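Local coordinates for putative alcohol dehydrogenase (Sinorhizobium meliloti, PDB 4J6F), which probably oxidises alcohols with a nicotinamide cofactor, as a member of the medium-chain dehydrogenase/reductase family, possibly zinc-dependent, at residues 211-216 against 278-283; 236-241 against 252-257. One frame throughout, in Å; residues are numbered along the deposited sequence.

Contact 1 (211-216 against 278-283)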
loop_
_atom_site.group_PDB
_atom_site.type_symbol
_atom_site.label_atom_id
_atom_site.label_comp_id
_atom_site.label_asym_id
_atom_site.label_seq_id
_atom_site.Cartn_x
_atom_site.Cartn_y
_atom_site.Cartn_z
ATOM N N LEU A 211 -8.510 10.140 -9.018
ATOM C CA LEU A 211 -7.942 10.176 -10.368
ATOM C C LEU A 211 -7.923 8.747 -10.937
ATOM O O LEU A 211 -7.366 7.821 -10.310
ATOM C CB LEU A 211 -6.532 10.773 -10.359
ATOM C CG LEU A 211 -5.841 11.030 -11.702
ATOM C CD1 LEU A 211 -6.563 12.109 -12.492
ATOM C CD2 LEU A 211 -4.389 11.434 -11.493
ATOM N N VAL A 212 -8.550 8.575 -12.104
ATOM C CA VAL A 212 -8.731 7.254 -12.701
ATOM C C VAL A 212 -8.005 7.167 -14.036
ATOM O O VAL A 212 -8.389 7.837 -15.003
ATOM C CB VAL A 212 -10.226 6.935 -12.951
ATOM C CG1 VAL A 212 -10.383 5.493 -13.394
ATOM C CG2 VAL A 212 -11.064 7.205 -11.712
ATOM N N THR A 213 -6.964 6.344 -14.094
ATOM C CA THR A 213 -6.233 6.135 -15.340
ATOM C C THR A 213 -6.858 4.973 -16.099
ATOM O O THR A 213 -7.470 4.099 -15.496
ATOM C CB THR A 213 -4.775 5.773 -15.085
ATOM O OG1 THR A 213 -4.731 4.473 -14.493
ATOM C CG2 THR A 213 -4.112 6.785 -14.174
ATOM N N GLY A 214 -6.679 4.956 -17.418
ATOM C CA GLY A 214 -7.337 3.964 -18.282
ATOM C C GLY A 214 -8.842 4.100 -18.214
ATOM O O GLY A 214 -9.574 3.116 -18.229
ATOM N N ALA A 215 -9.298 5.339 -18.140
ATOM C CA ALA A 215 -10.674 5.629 -17.765
ATOM C C ALA A 215 -11.720 5.112 -18.749
ATOM O O ALA A 215 -12.852 4.872 -18.349
ATOM C CB ALA A 215 -10.840 7.114 -17.545
ATOM N N SER A 216 -11.350 4.934 -20.018
ATOM C CA SER A 216 -12.313 4.471 -21.024
ATOM C C SER A 216 -12.446 2.949 -21.101
ATOM O O SER A 216 -13.371 2.439 -21.745
ATOM C CB SER A 216 -12.002 5.056 -22.406
ATOM O OG SER A 216 -11.084 4.250 -23.119
ATOM N N VAL A 278 -5.827 7.636 -6.231
ATOM C CA VAL A 278 -5.547 7.301 -7.600
ATOM C C VAL A 278 -5.993 5.864 -7.796
ATOM O O VAL A 278 -5.621 4.980 -7.022
ATOM C CB VAL A 278 -4.051 7.460 -7.921
ATOM C CG1 VAL A 278 -3.672 6.711 -9.195
ATOM C CG2 VAL A 278 -3.690 8.927 -8.043
ATOM N N ALA A 279 -6.847 5.663 -8.801
ATOM C CA ALA A 279 -7.242 4.346 -9.289
ATOM C C ALA A 279 -6.489 4.143 -10.602
ATOM O O ALA A 279 -6.749 4.824 -11.606
ATOM C CB ALA A 279 -8.745 4.287 -9.507
ATOM N N ASP A 280 -5.522 3.238 -10.581
ATOM C CA ASP A 280 -4.630 3.027 -11.714
ATOM C C ASP A 280 -4.951 1.734 -12.444
ATOM O O ASP A 280 -4.991 0.666 -11.833
ATOM C CB ASP A 280 -3.192 2.984 -11.222
ATOM C CG ASP A 280 -2.188 2.913 -12.342
ATOM O OD1 ASP A 280 -2.517 3.229 -13.510
ATOM O OD2 ASP A 280 -1.038 2.549 -12.040
ATOM N N LEU A 281 -5.180 1.824 -13.748
ATOM C CA LEU A 281 -5.416 0.619 -14.528
ATOM C C LEU A 281 -4.423 0.471 -15.652
ATOM O O LEU A 281 -4.510 -0.466 -16.454
ATOM C CB LEU A 281 -6.841 0.589 -15.035
ATOM C CG LEU A 281 -7.655 0.417 -13.760
ATOM C CD1 LEU A 281 -8.888 1.316 -13.730
ATOM C CD2 LEU A 281 -7.948 -1.055 -13.501
ATOM N N VAL A 282 -3.505 1.424 -15.727
ATOM C CA VAL A 282 -2.457 1.446 -16.730
ATOM C C VAL A 282 -1.078 1.036 -16.215
ATOM O O VAL A 282 -0.426 0.198 -16.806
ATOM C CB VAL A 282 -2.357 2.851 -17.345
ATOM C CG1 VAL A 282 -1.335 2.884 -18.457
ATOM C CG2 VAL A 282 -3.708 3.286 -17.859
ATOM N N GLY A 283 -0.651 1.616 -15.100
ATOM C CA GLY A 283 0.682 1.380 -14.573
ATOM C C GLY A 283 1.764 1.798 -15.547
ATOM O O GLY A 283 1.657 2.843 -16.201
#
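The Asp280 carboxylate receives the Thr213 hydroxyl on its OD1 oxygen. Thr213 OG1 donates to Asp280 OD1 at 2.7 Å, and OD1 accepts through its anti lone pair, away from OD2. Two further donors to OD1 are backbone N-H groups of the turn that follows Asp280. Val282 N lies above the carboxylate plane, 3.0 Å from Asp280 OD1. Gly283 N comes in on the syn side, tilted out of the plane, 2.9 Å from Asp280 OD1. These two bonds make an Asx turn and a wider Asx motif. Asp280 OD2 bonds to Tyr300 OH, so both carboxylate oxygens are held.

With chi1 of Thr213 at 68°, OG1 sits between the backbone N and the carbonyl carbon and comes within bonding distance of Asp280 OD1. Val282 CG2 packs against the same residue, 3.7 Å from Thr213 OG1.

Behind this polar end, the two strands pair in parallel. Ala279 N donates to Leu211 O at 2.7 Å, and Thr213 N donates to Ala279 O at 2.9 Å. Leu211 and Val278 lie on one face of the sheet, with Leu211 CB 4.1 Å from Val278 CG2. Leu290 of helix 287-293 covers them. Val212 and Ala279 lie on the other face, under Ile223 of helix 218-229.

The pair belongs to the middle of a Rossmann-type sheet, and Gly214 opens the turn toward helix 218-229. Three donors on OD1 fix the rotation of the carboxylate. Together with Tyr300 they would probably stabilise its negative charge within this buried site.

Contact 2 (236-241 against 252-257)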
loop_
_atom_site.group_PDB
_atom_site.type_symbol
_atom_site.label_atom_id
_atom_site.label_comp_id
_atom_site.label_asym_id
_atom_site.label_seq_id
_atom_site.Cartn_x
_atom_site.Cartn_y
_atom_site.Cartn_z
ATOM N N ALA A 236 -11.184 11.789 -14.991
ATOM C CA ALA A 236 -10.739 10.753 -15.908
ATOM C C ALA A 236 -9.438 11.154 -16.575
ATOM O O ALA A 236 -9.256 12.321 -16.918
ATOM C CB ALA A 236 -11.813 10.494 -16.948
ATOM N N VAL A 237 -8.525 10.195 -16.735
ATOM C CA VAL A 237 -7.390 10.392 -17.635
ATOM C C VAL A 237 -7.719 9.525 -18.807
ATOM O O VAL A 237 -7.771 8.302 -18.664
ATOM C CB VAL A 237 -6.040 9.923 -17.064
ATOM C CG1 VAL A 237 -4.955 10.118 -18.103
ATOM C CG2 VAL A 237 -5.686 10.676 -15.789
ATOM N N ALA A 238 -7.958 10.148 -19.956
ATOM C CA ALA A 238 -8.467 9.411 -21.125
ATOM C C ALA A 238 -7.651 9.635 -22.372
ATOM O O ALA A 238 -7.056 10.702 -22.553
ATOM C CB ALA A 238 -9.924 9.772 -21.402
ATOM N N GLY A 239 -7.654 8.626 -23.241
ATOM C CA GLY A 239 -7.088 8.755 -24.587
ATOM C C GLY A 239 -7.685 9.891 -25.412
ATOM O O GLY A 239 -8.805 10.343 -25.131
ATOM N N PRO A 240 -6.932 10.375 -26.427
ATOM C CA PRO A 240 -7.452 11.401 -27.349
ATOM C C PRO A 240 -8.755 10.952 -28.026
ATOM O O PRO A 240 -8.855 9.801 -28.463
ATOM C CB PRO A 240 -6.326 11.569 -28.384
ATOM C CG PRO A 240 -5.357 10.454 -28.137
ATOM C CD PRO A 240 -5.518 10.055 -26.701
ATOM N N GLY A 241 -9.742 11.856 -28.061
ATOM C CA GLY A 241 -11.065 11.609 -28.650
ATOM C C GLY A 241 -12.067 10.882 -27.754
ATOM O O GLY A 241 -13.176 10.552 -28.191
ATOM N N GLN A 252 -15.874 14.416 -13.661
ATOM C CA GLN A 252 -15.921 15.836 -13.349
ATOM C C GLN A 252 -15.146 16.629 -14.389
ATOM O O GLN A 252 -15.633 17.601 -14.927
ATOM C CB GLN A 252 -15.361 16.093 -11.942
ATOM C CG GLN A 252 -15.322 17.554 -11.512
ATOM C CD GLN A 252 -16.682 18.235 -11.566
ATOM O OE1 GLN A 252 -17.736 17.599 -11.431
ATOM N NE2 GLN A 252 -16.661 19.545 -11.764
ATOM N N ALA A 253 -13.924 16.208 -14.651
ATOM C CA ALA A 253 -13.112 16.801 -15.690
ATOM C C ALA A 253 -12.298 15.685 -16.307
ATOM O O ALA A 253 -12.107 14.615 -15.702
ATOM C CB ALA A 253 -12.199 17.864 -15.112
ATOM N N VAL A 254 -11.834 15.936 -17.524
ATOM C CA VAL A 254 -11.040 14.967 -18.254
ATOM C C VAL A 254 -9.668 15.553 -18.573
ATOM O O VAL A 254 -9.529 16.727 -18.875
ATOM C CB VAL A 254 -11.765 14.503 -19.535
ATOM C CG1 VAL A 254 -11.019 13.358 -20.199
ATOM C CG2 VAL A 254 -13.182 14.065 -19.213
ATOM N N VAL A 255 -8.658 14.710 -18.466
ATOM C CA VAL A 255 -7.296 15.037 -18.817
ATOM C C VAL A 255 -6.917 14.072 -19.949
ATOM O O VAL A 255 -7.053 12.855 -19.812
ATOM C CB VAL A 255 -6.362 14.858 -17.596
ATOM C CG1 VAL A 255 -4.908 14.873 -18.020
ATOM C CG2 VAL A 255 -6.619 15.925 -16.541
ATOM N N THR A 256 -6.475 14.623 -21.075
ATOM C CA THR A 256 -6.063 13.831 -22.234
ATOM C C THR A 256 -4.630 13.345 -22.048
ATOM O O THR A 256 -3.730 14.134 -21.753
ATOM C CB THR A 256 -6.174 14.651 -23.534
ATOM O OG1 THR A 256 -7.496 15.194 -23.653
ATOM C CG2 THR A 256 -5.880 13.785 -24.739
ATOM N N ARG A 257 -4.415 12.046 -22.223
ATOM C CA ARG A 257 -3.113 11.462 -21.927
ATOM C C ARG A 257 -2.003 12.059 -22.792
ATOM O O ARG A 257 -0.928 12.376 -22.280
ATOM C CB ARG A 257 -3.149 9.942 -22.071
ATOM C CG ARG A 257 -2.079 9.223 -21.263
ATOM C CD ARG A 257 -2.043 7.741 -21.595
ATOM N NE ARG A 257 -3.253 7.019 -21.184
ATOM C CZ ARG A 257 -4.233 6.643 -22.010
ATOM N NH1 ARG A 257 -4.165 6.919 -23.315
ATOM N NH2 ARG A 257 -5.288 5.991 -21.526
#
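Val254 sets one of its methyls against two alanines of the neighbouring strand. With CG1 anti to the backbone N (chi1 -172°), it touches Ala238 CB at 3.9 Å and Ala236 CB at 4.4 Å. Met246 of helix 243-248 covers these three residues. Val237 and Val255 point to the other face of the sheet. Val237 CG1 sits 3.8 Å from Val255 O, while the Val255 side chain packs on helix 262-270.

Thr256 divides its two branches. OG1 lies beside the backbone N and anti to the carbonyl carbon (chi1 -54°), which leaves CG2 anti to N, 3.9 Å from Pro240 CA. OG1 bonds to Glu243 on the same helix as Met246.

The Arg257 chain is extended at first and then bends at chi3. Its guanidinium thereby comes back over the turn, with Ala238 C over one face. NH1 lies 3.7 Å from Gly239 CA. This end is poorly ordered and exposed, so its position is only approximate.

Four backbone bonds join the strands, from Ala236 N to Ala253 O at the start to Arg257 N to Ala238 O, 3.0 Å, at the end.

Strand 233-238, helix 243-248 and strand 253-256 form a beta-alpha-beta unit with parallel strands. It lies at one edge of the six-stranded parallel sheet, as in the nucleotide-binding Rossmann fold of this family. The turn after strand 233-238 is where relatives commonly read the adenosine end of the cofactor.

Both contacts belong to one parallel sheet. Strands 209-212 and 233-238 are neighbours in it, so contact 1 and contact 2 are joined directly. Val212 O and Val237 N, 2.9 Å apart, probably form a hydrogen bond. Leu211 CD1 packs on Val237 CG2, and Ala215 meets Ala236 by its methyl. Contact 1 is central and buried, and has a polar side-chain bond between its segments. Contact 2 is only partly buried, consistent with strand 253-256 being outermost within the chain. It is joined by backbone bonds and apolar side chains, while its polar ends reach the surface. Helices 218-229 and 287-293 cover the two faces of contact 1, helices 243-248 and 262-270 those of contact 2.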